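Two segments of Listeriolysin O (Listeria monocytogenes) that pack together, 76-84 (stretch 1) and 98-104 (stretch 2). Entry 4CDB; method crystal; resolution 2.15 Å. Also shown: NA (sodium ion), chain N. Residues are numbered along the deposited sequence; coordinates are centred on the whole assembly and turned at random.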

# COMPACT_ATOMS: atom_id res chain seq x y z
N ASP A 76 -14.26 0.16 -8.90
CA ASP A 76 -13.44 1.08 -9.68
C ASP A 76 -12.34 0.34 -10.44
O ASP A 76 -11.44 -0.24 -9.82
CB ASP A 76 -12.81 2.14 -8.78
CG ASP A 76 -13.85 2.99 -8.08
OD1 ASP A 76 -14.81 3.43 -8.74
OD2 ASP A 76 -13.70 3.21 -6.86
N ILE A 77 -12.40 0.37 -11.76
CA ILE A 77 -11.37 -0.26 -12.59
C ILE A 77 -10.20 0.70 -12.76
O ILE A 77 -10.39 1.87 -13.08
CB ILE A 77 -11.91 -0.63 -13.98
CG1 ILE A 77 -13.33 -1.18 -13.89
CG2 ILE A 77 -10.96 -1.61 -14.68
CD1 ILE A 77 -13.45 -2.46 -13.10
N GLN A 78 -8.99 0.19 -12.55
CA GLN A 78 -7.78 1.00 -12.69
C GLN A 78 -7.39 1.16 -14.16
O GLN A 78 -7.77 0.36 -15.01
CB GLN A 78 -6.63 0.36 -11.90
CG GLN A 78 -6.89 0.28 -10.41
CD GLN A 78 -7.19 1.63 -9.80
OE1 GLN A 78 -6.37 2.55 -9.89
NE2 GLN A 78 -8.37 1.78 -9.21
N VAL A 79 -6.62 2.21 -14.45
CA VAL A 79 -6.20 2.49 -15.81
C VAL A 79 -4.69 2.40 -15.97
O VAL A 79 -3.95 3.02 -15.20
CB VAL A 79 -6.65 3.91 -16.26
CG1 VAL A 79 -6.12 4.21 -17.65
CG2 VAL A 79 -8.16 4.04 -16.22
N VAL A 80 -4.23 1.62 -16.94
CA VAL A 80 -2.81 1.61 -17.29
C VAL A 80 -2.52 2.86 -18.11
O VAL A 80 -3.04 3.02 -19.21
CB VAL A 80 -2.43 0.35 -18.08
CG1 VAL A 80 -0.96 0.41 -18.50
CG2 VAL A 80 -2.70 -0.90 -17.25
N ASN A 81 -1.70 3.75 -17.56
CA ASN A 81 -1.50 5.09 -18.12
C ASN A 81 -1.09 5.12 -19.59
O ASN A 81 -1.53 5.99 -20.35
CB ASN A 81 -0.50 5.88 -17.28
CG ASN A 81 -0.16 7.22 -17.89
OD1 ASN A 81 0.91 7.40 -18.47
ND2 ASN A 81 -1.07 8.18 -17.75
N ALA A 82 -0.25 4.17 -19.99
CA ALA A 82 0.22 4.10 -21.37
C ALA A 82 -0.92 3.90 -22.37
O ALA A 82 -0.83 4.35 -23.51
CB ALA A 82 1.25 2.99 -21.51
N ILE A 83 -1.98 3.22 -21.94
CA ILE A 83 -3.12 2.97 -22.82
C ILE A 83 -4.40 3.64 -22.31
O ILE A 83 -5.50 3.17 -22.55
CB ILE A 83 -3.38 1.46 -23.00
CG1 ILE A 83 -3.63 0.79 -21.64
CG2 ILE A 83 -2.19 0.80 -23.69
CD1 ILE A 83 -4.03 -0.68 -21.75
N SER A 84 -4.22 4.77 -21.62
CA SER A 84 -5.35 5.50 -21.04
C SER A 84 -6.30 6.03 -22.10
O SER A 84 -7.49 6.20 -21.85
CB SER A 84 -4.85 6.65 -20.17
OG SER A 84 -4.19 7.63 -20.96
N GLU A 98 -9.68 -10.11 -19.44
CA GLU A 98 -8.92 -9.01 -20.02
C GLU A 98 -9.30 -7.67 -19.40
O GLU A 98 -8.49 -6.75 -19.35
CB GLU A 98 -9.10 -8.96 -21.54
CG GLU A 98 -8.48 -10.14 -22.28
CD GLU A 98 -6.96 -10.15 -22.18
OE1 GLU A 98 -6.43 -10.64 -21.17
OE2 GLU A 98 -6.30 -9.67 -23.13
N LEU A 99 -10.54 -7.56 -18.94
CA LEU A 99 -10.97 -6.38 -18.20
C LEU A 99 -10.31 -6.36 -16.83
O LEU A 99 -9.96 -5.30 -16.31
CB LEU A 99 -12.50 -6.36 -18.05
CG LEU A 99 -13.09 -5.19 -17.26
CD1 LEU A 99 -12.63 -3.87 -17.84
CD2 LEU A 99 -14.61 -5.27 -17.26
N VAL A 100 -10.15 -7.54 -16.24
CA VAL A 100 -9.46 -7.67 -14.96
C VAL A 100 -7.98 -7.34 -15.12
O VAL A 100 -7.37 -6.74 -14.24
CB VAL A 100 -9.63 -9.09 -14.38
CG1 VAL A 100 -8.88 -9.23 -13.06
CG2 VAL A 100 -11.10 -9.41 -14.19
N GLU A 101 -7.42 -7.70 -16.27
CA GLU A 101 -6.03 -7.40 -16.59
C GLU A 101 -5.82 -5.93 -16.96
O GLU A 101 -4.72 -5.55 -17.36
CB GLU A 101 -5.52 -8.29 -17.73
CG GLU A 101 -4.54 -9.37 -17.30
CD GLU A 101 -5.21 -10.70 -17.05
OE1 GLU A 101 -5.84 -10.86 -15.98
OE2 GLU A 101 -5.11 -11.59 -17.92
N ASN A 102 -6.87 -5.13 -16.83
CA ASN A 102 -6.82 -3.70 -17.16
C ASN A 102 -6.41 -3.43 -18.60
O ASN A 102 -5.75 -2.44 -18.89
CB ASN A 102 -5.92 -2.94 -16.19
CG ASN A 102 -6.46 -2.92 -14.78
OD1 ASN A 102 -5.71 -3.00 -13.81
ND2 ASN A 102 -7.78 -2.82 -14.65
N GLN A 103 -6.80 -4.33 -19.50
CA GLN A 103 -6.66 -4.11 -20.94
C GLN A 103 -7.82 -4.77 -21.67
O GLN A 103 -7.64 -5.70 -22.45
CB GLN A 103 -5.30 -4.63 -21.44
CG GLN A 103 -4.92 -6.02 -20.95
CD GLN A 103 -3.60 -6.51 -21.54
OE1 GLN A 103 -2.67 -5.73 -21.73
NE2 GLN A 103 -3.53 -7.80 -21.84
N PRO A 104 -9.04 -4.25 -21.43
CA PRO A 104 -10.26 -4.92 -21.90
C PRO A 104 -10.39 -4.97 -23.42
O PRO A 104 -9.90 -4.09 -24.13
CB PRO A 104 -11.37 -4.05 -21.31
CG PRO A 104 -10.77 -2.69 -21.19
CD PRO A 104 -9.33 -2.94 -20.82
NA NA N . -3.80 1.40 -9.03
O HOH W 1 -8.59 -2.63 -11.63
O HOH W 2 -6.23 0.23 -18.88
O HOH W 3 -5.33 2.38 -7.21

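N102 is the centre of this contact. Stretch 2 enters as the last turn of a helix, 98-100, and E101 is the first residue to leave helical phi/psi. N102 follows with positive phi (58/33), a conformation in which its CA-to-CB bond points toward stretch 1, and it covers more surface than any other residue of the pair. Two backbone bonds tie this turn to the helix end: Q103 N to E98 O at 3.0 Å, and a weak one from N102 N to L99 O at 3.1 Å. Stretch 1 runs past in extended form from I77 to V80, then tightens into a 3-10 segment, with I83 N bonded to V80 O at 2.9 Å and S84 N to N81 O at 3.2 Å.

No direct hydrogen bond joins the stretches; water makes the polar links. The amide of N102 comes close to the backbone of Q78, but the 3.2 Å approach of N102 ND2 to Q78 O has a poor angle for a hydrogen bond. Instead, water 1 accepts from both N102 ND2 (3.1 Å) and Q78 N (3.0 Å). Water 2 accepts from V80 N at 3.1 Å and donates to N102 O at 2.7 Å, so side chain and backbone of the same asparagine are each bridged to the extended chain. N102 OD1 is satisfied elsewhere in the structure.

I77, next in covered area, is buried and points toward stretch 2. I77 CG2 lies 3.4 Å from N102 ND2, a van der Waals contact against the side-chain amide, and 4.2 Å from L99 CD1. L99 sets out sideways from its CA, but its end comes nearer, which allows the two apolar side chains to meet beside the polar centre.

Farther along, V80 and I83 both point toward stretch 2 and pack against the turn. V80 CG2 sits 3.8 Å from N102 O and 4.0 Å from N102 CB; I83 CD1 is likewise 3.8 Å from N102 O and reaches Q103 CB at 4.2 Å. The carbonyl of N102 therefore has methyl groups close by while its hydrogen bond goes to water 2. V79, between Q78 and V80, points away and takes no part.

Q78 makes its contact near the backbone, with Q78 CB 4.0 Å from N102 OD1. The end of the side chain leads away, and Q78 OE1 binds the sodium ion NA at 2.9 Å.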